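Local coordinates for protein putative hydrolase (Bacteroides ovatus, PDB 4HBS) that is of unknown function but, as a putative hydrolase folded into a five-bladed beta-propeller, may act on glycosidic bonds like relatives in the beta-fructosidase clan, at residues Y357-H362 against I373-D378; F339-F344 against Y398-F403; D155-A160 against V177-P182. All coordinates share one frame; numbering follows the deposited sequence.

Contact 1: Y357-H362 against I373-D378; sequences YMVNIH and ISTNTD
The phenol ring of Tyr-357 carries Asn-376 CB over one face, 3.7 Å from the ring centroid and displaced toward the rim; the Asn-376 amide plane stands 83° from the ring. Asp-378 OD1 approaches the ring obliquely, while the Tyr-357 hydroxyl bonds to Asp-59. The other flat group, the His-362 imidazole, is met at its edge: NE2 forms a nearly straight 2.8 Å hydrogen bond with Ser-374 OG, which lies between its own backbone N and carbonyl carbon (chi1 81°); either may be the donor. ND1 bonds to Thr-63 OG1, so both nitrogens fix the ring's rotation. An alanine in place of Tyr-357 would probably leave Asp-59 without its phenol partner and Asn-376 CB without the ring it rests on. These groups belong to an antiparallel hairpin in the blade that closes the propeller ring, built from both ends of the chain; strand 356-361 faces strands 60-65 and 306-312. Paired backbone bonds join Tyr-357 to Asn-376 and Asn-360 to Ser-374, but a beta bulge at Met-358 (selenomethionine) and Val-359 shifts the register by one. There a water bridges Met-358 O (2.8 Å) and Ser-374 OG (2.9 Å). Asn-376 OD1 accepts from Gly-60 N, and its ND2 donates to Thr-375 O from above the carbonyl plane. On the opposite face of the sheet, Ile-373 CG1 packs 3.8 Å from Ile-361 CD1.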
# COMPACT_ATOMS: atom_id res chain seq x y z
N TYR A 357 0.76 -9.97 -3.12
CA TYR A 357 1.35 -8.77 -3.69
C TYR A 357 1.11 -7.60 -2.78
O TYR A 357 0.57 -7.78 -1.68
CB TYR A 357 0.79 -8.53 -5.10
CG TYR A 357 -0.72 -8.39 -5.16
CD1 TYR A 357 -1.54 -9.52 -5.16
CD2 TYR A 357 -1.32 -7.15 -5.28
CE1 TYR A 357 -2.93 -9.40 -5.20
CE2 TYR A 357 -2.70 -7.02 -5.35
CZ TYR A 357 -3.50 -8.15 -5.33
OH TYR A 357 -4.87 -8.04 -5.44
N MSE A 358 1.61 -6.42 -3.16
CA MSE A 358 1.45 -5.21 -2.37
C MSE A 358 1.89 -5.42 -0.92
O MSE A 358 1.12 -5.20 0.02
CB MSE A 358 -0.00 -4.75 -2.43
CG MSE A 358 -0.15 -3.28 -2.25
SE MSE A 358 0.27 -2.30 -3.85
CE MSE A 358 -1.39 -2.78 -4.85
N VAL A 359 3.12 -5.88 -0.74
CA VAL A 359 3.66 -6.08 0.60
C VAL A 359 4.04 -4.68 1.06
O VAL A 359 5.02 -4.12 0.57
CB VAL A 359 4.81 -7.09 0.63
CG1 VAL A 359 5.31 -7.28 2.05
CG2 VAL A 359 4.36 -8.42 0.05
N ASN A 360 3.16 -4.09 1.90
CA ASN A 360 3.26 -2.71 2.39
C ASN A 360 3.71 -2.62 3.80
O ASN A 360 3.44 -3.51 4.59
CB ASN A 360 1.91 -2.01 2.24
CG ASN A 360 1.61 -1.63 0.81
OD1 ASN A 360 2.45 -1.73 -0.09
ND2 ASN A 360 0.40 -1.17 0.57
N ILE A 361 4.34 -1.49 4.12
CA ILE A 361 4.94 -1.17 5.42
C ILE A 361 4.07 -0.08 6.06
O ILE A 361 3.57 0.79 5.35
CB ILE A 361 6.42 -0.75 5.12
CG1 ILE A 361 7.35 -1.95 5.30
CG2 ILE A 361 6.92 0.49 5.85
CD1 ILE A 361 7.67 -2.27 6.73
N HIS A 362 3.82 -0.17 7.40
CA HIS A 362 2.91 0.76 8.12
C HIS A 362 3.55 1.32 9.40
O HIS A 362 3.19 0.91 10.51
CB HIS A 362 1.58 0.06 8.45
CG HIS A 362 0.91 -0.53 7.25
ND1 HIS A 362 0.39 0.27 6.26
CD2 HIS A 362 0.77 -1.82 6.88
CE1 HIS A 362 -0.10 -0.54 5.34
NE2 HIS A 362 0.12 -1.82 5.67
N ILE A 373 3.71 -4.97 8.55
CA ILE A 373 3.58 -5.30 7.13
C ILE A 373 2.19 -5.85 6.84
O ILE A 373 1.59 -6.49 7.70
CB ILE A 373 4.70 -6.33 6.77
CG1 ILE A 373 6.10 -5.68 6.87
CG2 ILE A 373 4.50 -6.93 5.37
CD1 ILE A 373 7.19 -6.62 7.09
N SER A 374 1.68 -5.60 5.63
CA SER A 374 0.37 -6.10 5.21
C SER A 374 0.47 -6.56 3.78
O SER A 374 1.14 -5.91 2.98
CB SER A 374 -0.70 -5.02 5.36
OG SER A 374 -0.73 -4.10 4.28
N THR A 375 -0.20 -7.67 3.44
CA THR A 375 -0.22 -8.20 2.09
C THR A 375 -1.55 -7.93 1.43
O THR A 375 -2.44 -7.35 2.02
CB THR A 375 -0.01 -9.71 2.14
OG1 THR A 375 -1.11 -10.33 2.81
CG2 THR A 375 1.29 -10.10 2.76
N ASN A 376 -1.63 -8.31 0.17
CA ASN A 376 -2.84 -8.39 -0.64
C ASN A 376 -2.77 -9.76 -1.24
O ASN A 376 -1.66 -10.18 -1.58
CB ASN A 376 -2.89 -7.31 -1.74
CG ASN A 376 -3.11 -5.87 -1.34
OD1 ASN A 376 -3.08 -5.00 -2.21
ND2 ASN A 376 -3.36 -5.54 -0.06
N THR A 377 -3.90 -10.49 -1.35
CA THR A 377 -3.90 -11.83 -1.95
C THR A 377 -5.03 -11.92 -2.94
O THR A 377 -5.93 -11.09 -2.94
CB THR A 377 -3.92 -12.93 -0.90
OG1 THR A 377 -4.78 -12.55 0.17
CG2 THR A 377 -2.53 -13.22 -0.36
N ASP A 378 -4.93 -12.92 -3.81
CA ASP A 378 -5.75 -13.17 -5.01
C ASP A 378 -6.13 -14.62 -5.13
O ASP A 378 -5.28 -15.47 -4.84
CB ASP A 378 -4.79 -12.91 -6.21
CG ASP A 378 -5.12 -11.91 -7.26
OD1 ASP A 378 -5.87 -10.97 -6.96
OD2 ASP A 378 -4.51 -11.98 -8.34
O HOH W 1 -0.96 -3.97 1.39

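Contact 2: F339-F344 against Y398-F403; sequences FTLPEF and YFYRVF
Packing between consecutive propeller blades brings Phe-339, Leu-341 and Pro-342, at the end of strand 333-340 and just beyond it, onto Tyr-400 and Val-402 of strand 399-403 in the ring-closing blade. The backbones stay well apart, with Phe-339 and Val-402 CA atoms 8.7 Å from each other, and side chains fill the separation. Tyr-400 is the common partner. Its CB points toward 339-344 and its CG lies anti to the carbonyl carbon (chi1 -55°); three residues gather on the same side of the ring. Leu-341 CD2 sits over the face of Tyr-400, 4.1 Å from the ring centroid, displaced toward the CE1 rim. Phe-339 comes in from the CB end of the tyrosine, its CZ 4.0 Å from Tyr-400 CG, with the two ring planes 50° apart. Pro-342 meets the far end tip to tip, placing CD 3.7 Å from Tyr-400 CZ. Two residues further along the strand, Val-402 CG2 touches Phe-339 CE1 at 4.0 Å. Leu-341 also reaches Thr-375 and Val-359, so the same cluster extends over the hairpin 356-377. Even the tyrosine oxygen meets proline carbons here, and no hydrogen bond passes across; the contact between these two segments therefore relies on apolar burial and fit of shape.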
# COMPACT_ATOMS: atom_id res chain seq x y z
N PHE A 339 11.57 -12.40 5.80
CA PHE A 339 10.78 -13.60 6.06
C PHE A 339 10.03 -14.04 4.80
O PHE A 339 10.01 -13.31 3.81
CB PHE A 339 9.82 -13.39 7.24
CG PHE A 339 8.56 -12.61 6.95
CD1 PHE A 339 8.59 -11.23 6.85
CD2 PHE A 339 7.32 -13.25 6.91
CE1 PHE A 339 7.41 -10.50 6.65
CE2 PHE A 339 6.14 -12.51 6.76
CZ PHE A 339 6.20 -11.15 6.63
N THR A 340 9.41 -15.21 4.85
CA THR A 340 8.65 -15.79 3.74
C THR A 340 7.18 -15.80 4.10
O THR A 340 6.82 -16.36 5.13
CB THR A 340 9.16 -17.17 3.44
OG1 THR A 340 10.57 -17.10 3.25
CG2 THR A 340 8.52 -17.75 2.20
N LEU A 341 6.34 -15.20 3.26
CA LEU A 341 4.91 -15.12 3.53
C LEU A 341 4.25 -16.47 3.40
O LEU A 341 4.72 -17.28 2.61
CB LEU A 341 4.24 -14.12 2.58
CG LEU A 341 4.64 -12.67 2.84
CD1 LEU A 341 4.48 -11.81 1.60
CD2 LEU A 341 3.85 -12.11 3.99
N PRO A 342 3.18 -16.75 4.17
CA PRO A 342 2.55 -18.08 4.11
C PRO A 342 2.10 -18.53 2.73
O PRO A 342 1.70 -17.72 1.90
CB PRO A 342 1.34 -17.96 5.03
CG PRO A 342 1.66 -16.86 5.95
CD PRO A 342 2.53 -15.91 5.20
N GLU A 343 2.13 -19.85 2.51
CA GLU A 343 1.68 -20.49 1.27
C GLU A 343 0.13 -20.67 1.32
O GLU A 343 -0.52 -20.71 0.27
CB GLU A 343 2.42 -21.83 1.14
CG GLU A 343 2.26 -22.58 -0.17
CD GLU A 343 2.78 -24.01 -0.09
OE1 GLU A 343 3.65 -24.28 0.77
OE2 GLU A 343 2.31 -24.86 -0.89
N PHE A 344 -0.44 -20.76 2.56
CA PHE A 344 -1.87 -20.96 2.83
C PHE A 344 -2.46 -19.85 3.69
O PHE A 344 -1.79 -19.37 4.61
CB PHE A 344 -2.03 -22.27 3.59
CG PHE A 344 -1.47 -23.45 2.85
CD1 PHE A 344 -2.25 -24.14 1.94
CD2 PHE A 344 -0.16 -23.85 3.04
CE1 PHE A 344 -1.74 -25.26 1.28
CE2 PHE A 344 0.37 -24.94 2.35
CZ PHE A 344 -0.43 -25.65 1.48
N TYR A 398 -3.78 -9.19 5.05
CA TYR A 398 -3.37 -9.99 6.19
C TYR A 398 -2.18 -9.25 6.77
O TYR A 398 -1.35 -8.78 6.00
CB TYR A 398 -3.06 -11.42 5.76
CG TYR A 398 -4.32 -12.22 5.52
CD1 TYR A 398 -5.13 -12.62 6.58
CD2 TYR A 398 -4.73 -12.54 4.23
CE1 TYR A 398 -6.29 -13.38 6.37
CE2 TYR A 398 -5.90 -13.29 4.00
CZ TYR A 398 -6.65 -13.72 5.08
OH TYR A 398 -7.80 -14.44 4.89
N PHE A 399 -2.15 -9.06 8.09
CA PHE A 399 -1.13 -8.26 8.75
C PHE A 399 -0.08 -9.10 9.50
O PHE A 399 -0.38 -10.17 10.04
CB PHE A 399 -1.81 -7.29 9.71
CG PHE A 399 -2.71 -6.32 8.99
CD1 PHE A 399 -4.01 -6.69 8.62
CD2 PHE A 399 -2.25 -5.08 8.58
CE1 PHE A 399 -4.84 -5.80 7.96
CE2 PHE A 399 -3.08 -4.20 7.88
CZ PHE A 399 -4.37 -4.57 7.59
N TYR A 400 1.17 -8.59 9.51
CA TYR A 400 2.31 -9.21 10.19
C TYR A 400 3.12 -8.16 10.93
O TYR A 400 3.13 -7.01 10.52
CB TYR A 400 3.25 -9.92 9.18
CG TYR A 400 2.54 -10.94 8.33
CD1 TYR A 400 1.82 -10.55 7.20
CD2 TYR A 400 2.56 -12.29 8.66
CE1 TYR A 400 1.13 -11.48 6.44
CE2 TYR A 400 1.85 -13.22 7.92
CZ TYR A 400 1.14 -12.82 6.80
OH TYR A 400 0.41 -13.74 6.09
N ARG A 401 3.81 -8.55 12.00
CA ARG A 401 4.72 -7.67 12.74
C ARG A 401 6.06 -8.39 12.84
O ARG A 401 6.08 -9.59 13.12
CB ARG A 401 4.19 -7.33 14.13
CG ARG A 401 2.80 -6.71 14.11
CD ARG A 401 2.65 -5.53 15.05
NE ARG A 401 1.33 -4.91 14.87
CZ ARG A 401 1.00 -3.66 15.22
NH1 ARG A 401 1.90 -2.86 15.79
NH2 ARG A 401 -0.23 -3.21 15.00
N VAL A 402 7.16 -7.68 12.52
CA VAL A 402 8.51 -8.24 12.57
C VAL A 402 9.24 -7.50 13.67
O VAL A 402 9.43 -6.29 13.57
CB VAL A 402 9.26 -8.13 11.22
CG1 VAL A 402 10.58 -8.91 11.26
CG2 VAL A 402 8.40 -8.61 10.06
N PHE A 403 9.64 -8.22 14.72
CA PHE A 403 10.41 -7.64 15.82
C PHE A 403 11.86 -8.03 15.68
O PHE A 403 12.17 -9.17 15.30
CB PHE A 403 9.88 -8.09 17.17
CG PHE A 403 8.52 -7.53 17.50
CD1 PHE A 403 7.38 -8.06 16.90
CD2 PHE A 403 8.37 -6.54 18.46
CE1 PHE A 403 6.13 -7.58 17.24
CE2 PHE A 403 7.11 -6.06 18.79
CZ PHE A 403 6.00 -6.58 18.17

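Contact 3: D155-A160 against V177-P182; sequences DYLYWA and VDNTDP
Tyr-156 and Asp-178 lie side by side and point the same way from neighbouring strands; Asp-178 CG, anti to the backbone N (chi1 -173°), is 3.4 Å from Tyr-156 CE1, with ring and carboxylate planes 44° apart. Asp-178 OD1 accepts from Thr-180 N at 3.0 Å, an Asx turn, and from Thr-180 OG1 at 2.6 Å. Two donors on one oxygen, together with a salt bridge from OD2 to Arg-187, would favour the charged form. The Thr-180 side chain crosses that of Tyr-156 at a slant, its CG2 near the Tyr-156 OH. On the other face of the sheet Leu-157 and Val-177 also run side by side, Leu-157 CD1 lying 3.9 Å from Val-177 CB. Trp-159 crosses Val-177 at about a right angle, its CE3 3.8 Å from Val-177 CG2, and Leu-157 CD1 lies over one face of the indole toward its rim. Between the two faces, the antiparallel ladder pairs Leu-157 with Val-177 by two backbone bonds, and Asn-179 N donates to Asp-155 O at 2.9 Å. The hairpin supplies the first two strands of a four-stranded blade: strand 187-197 flanks 169-178, while Trp-159 NE1 reaches Asp-77, shortly after strand 71-75 of the preceding blade.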
# COMPACT_ATOMS: atom_id res chain seq x y z
N ASP A 155 -12.65 1.47 -17.59
CA ASP A 155 -11.77 1.99 -18.64
C ASP A 155 -10.58 2.74 -18.06
O ASP A 155 -9.45 2.26 -18.17
CB ASP A 155 -12.54 2.89 -19.65
CG ASP A 155 -13.53 3.93 -19.10
OD1 ASP A 155 -13.78 3.92 -17.86
OD2 ASP A 155 -14.05 4.74 -19.90
N TYR A 156 -10.84 3.90 -17.43
CA TYR A 156 -9.80 4.74 -16.83
C TYR A 156 -10.06 4.84 -15.34
O TYR A 156 -11.22 4.99 -14.93
CB TYR A 156 -9.79 6.12 -17.50
CG TYR A 156 -9.52 6.00 -18.98
CD1 TYR A 156 -8.25 5.71 -19.46
CD2 TYR A 156 -10.57 6.01 -19.90
CE1 TYR A 156 -8.01 5.51 -20.82
CE2 TYR A 156 -10.35 5.80 -21.26
CZ TYR A 156 -9.06 5.56 -21.72
OH TYR A 156 -8.81 5.38 -23.06
N LEU A 157 -9.02 4.73 -14.52
CA LEU A 157 -9.22 4.79 -13.07
C LEU A 157 -7.98 5.31 -12.36
O LEU A 157 -6.97 5.60 -13.00
CB LEU A 157 -9.62 3.38 -12.53
CG LEU A 157 -8.60 2.26 -12.75
CD1 LEU A 157 -7.75 2.03 -11.53
CD2 LEU A 157 -9.27 0.99 -13.08
N TYR A 158 -8.10 5.45 -11.02
CA TYR A 158 -7.04 5.90 -10.14
C TYR A 158 -6.78 4.86 -9.08
O TYR A 158 -7.73 4.30 -8.53
CB TYR A 158 -7.44 7.24 -9.46
CG TYR A 158 -7.21 8.49 -10.29
CD1 TYR A 158 -5.95 8.77 -10.83
CD2 TYR A 158 -8.21 9.43 -10.47
CE1 TYR A 158 -5.73 9.92 -11.59
CE2 TYR A 158 -7.99 10.59 -11.21
CZ TYR A 158 -6.76 10.81 -11.80
OH TYR A 158 -6.53 11.94 -12.55
N TRP A 159 -5.50 4.61 -8.77
CA TRP A 159 -5.13 3.72 -7.68
C TRP A 159 -4.15 4.49 -6.78
O TRP A 159 -3.47 5.41 -7.25
CB TRP A 159 -4.59 2.39 -8.19
CG TRP A 159 -5.64 1.38 -8.57
CD1 TRP A 159 -6.92 1.28 -8.10
CD2 TRP A 159 -5.47 0.30 -9.50
NE1 TRP A 159 -7.56 0.21 -8.67
CE2 TRP A 159 -6.69 -0.43 -9.52
CE3 TRP A 159 -4.39 -0.17 -10.27
CZ2 TRP A 159 -6.84 -1.60 -10.26
CZ3 TRP A 159 -4.57 -1.29 -11.06
CH2 TRP A 159 -5.78 -2.00 -11.05
N ALA A 160 -4.18 4.18 -5.48
CA ALA A 160 -3.44 4.91 -4.46
C ALA A 160 -1.95 4.98 -4.68
O ALA A 160 -1.33 3.99 -5.06
CB ALA A 160 -3.68 4.29 -3.10
N VAL A 177 -4.67 4.82 -14.39
CA VAL A 177 -4.49 3.48 -14.98
C VAL A 177 -5.44 3.26 -16.16
O VAL A 177 -6.63 3.49 -16.02
CB VAL A 177 -4.72 2.42 -13.89
CG1 VAL A 177 -4.51 1.01 -14.42
CG2 VAL A 177 -3.80 2.70 -12.70
N ASP A 178 -4.89 2.82 -17.32
CA ASP A 178 -5.64 2.54 -18.56
C ASP A 178 -5.85 1.03 -18.74
O ASP A 178 -4.86 0.29 -18.90
CB ASP A 178 -4.90 3.13 -19.77
CG ASP A 178 -5.65 3.07 -21.09
OD1 ASP A 178 -6.76 2.48 -21.12
OD2 ASP A 178 -5.17 3.68 -22.07
N ASN A 179 -7.13 0.58 -18.74
CA ASN A 179 -7.51 -0.84 -18.91
C ASN A 179 -8.26 -1.07 -20.23
O ASN A 179 -8.95 -2.08 -20.36
CB ASN A 179 -8.36 -1.30 -17.71
CG ASN A 179 -7.58 -1.66 -16.47
OD1 ASN A 179 -6.37 -1.82 -16.49
ND2 ASN A 179 -8.28 -1.84 -15.37
N THR A 180 -8.09 -0.18 -21.22
CA THR A 180 -8.78 -0.35 -22.50
C THR A 180 -8.02 -1.32 -23.44
O THR A 180 -8.65 -1.83 -24.36
CB THR A 180 -9.04 1.00 -23.15
OG1 THR A 180 -7.79 1.65 -23.38
CG2 THR A 180 -9.99 1.86 -22.30
N ASP A 181 -6.70 -1.58 -23.22
CA ASP A 181 -5.95 -2.54 -24.06
C ASP A 181 -6.05 -3.92 -23.39
O ASP A 181 -5.48 -4.08 -22.31
CB ASP A 181 -4.47 -2.10 -24.23
CG ASP A 181 -3.73 -2.83 -25.34
OD1 ASP A 181 -3.99 -4.04 -25.54
OD2 ASP A 181 -2.84 -2.22 -25.96
N PRO A 182 -6.75 -4.93 -23.96
CA PRO A 182 -6.84 -6.23 -23.28
C PRO A 182 -5.52 -6.98 -23.15
O PRO A 182 -5.40 -7.84 -22.28
CB PRO A 182 -7.82 -7.03 -24.14
CG PRO A 182 -8.45 -6.06 -25.03
CD PRO A 182 -7.48 -4.96 -25.24

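Overall arrangement
Followed from the N terminus, the chain first meets contact 3, which closes the hairpin of strands 156-165 and 169-178 at the end away from its turn. Two further blades are then built before contact 2 opens at 339-344. Contact 1 opens and closes inside that larger loop, which is sealed when 398-403 arrives; contact 1 is thus nested in contact 2, contact 3 precedes both, and none cross. Contact 1 joins strands within the ring-closing blade, whereas contact 2 ties that blade to its predecessor. Strands 371-377 and 399-403 are sheet neighbours, and the N-terminal strands 38-42 and 24-26 complete the blade. Contacts 2 and 3 lie on opposite sides of the chain's centre, about 30 Å between centres.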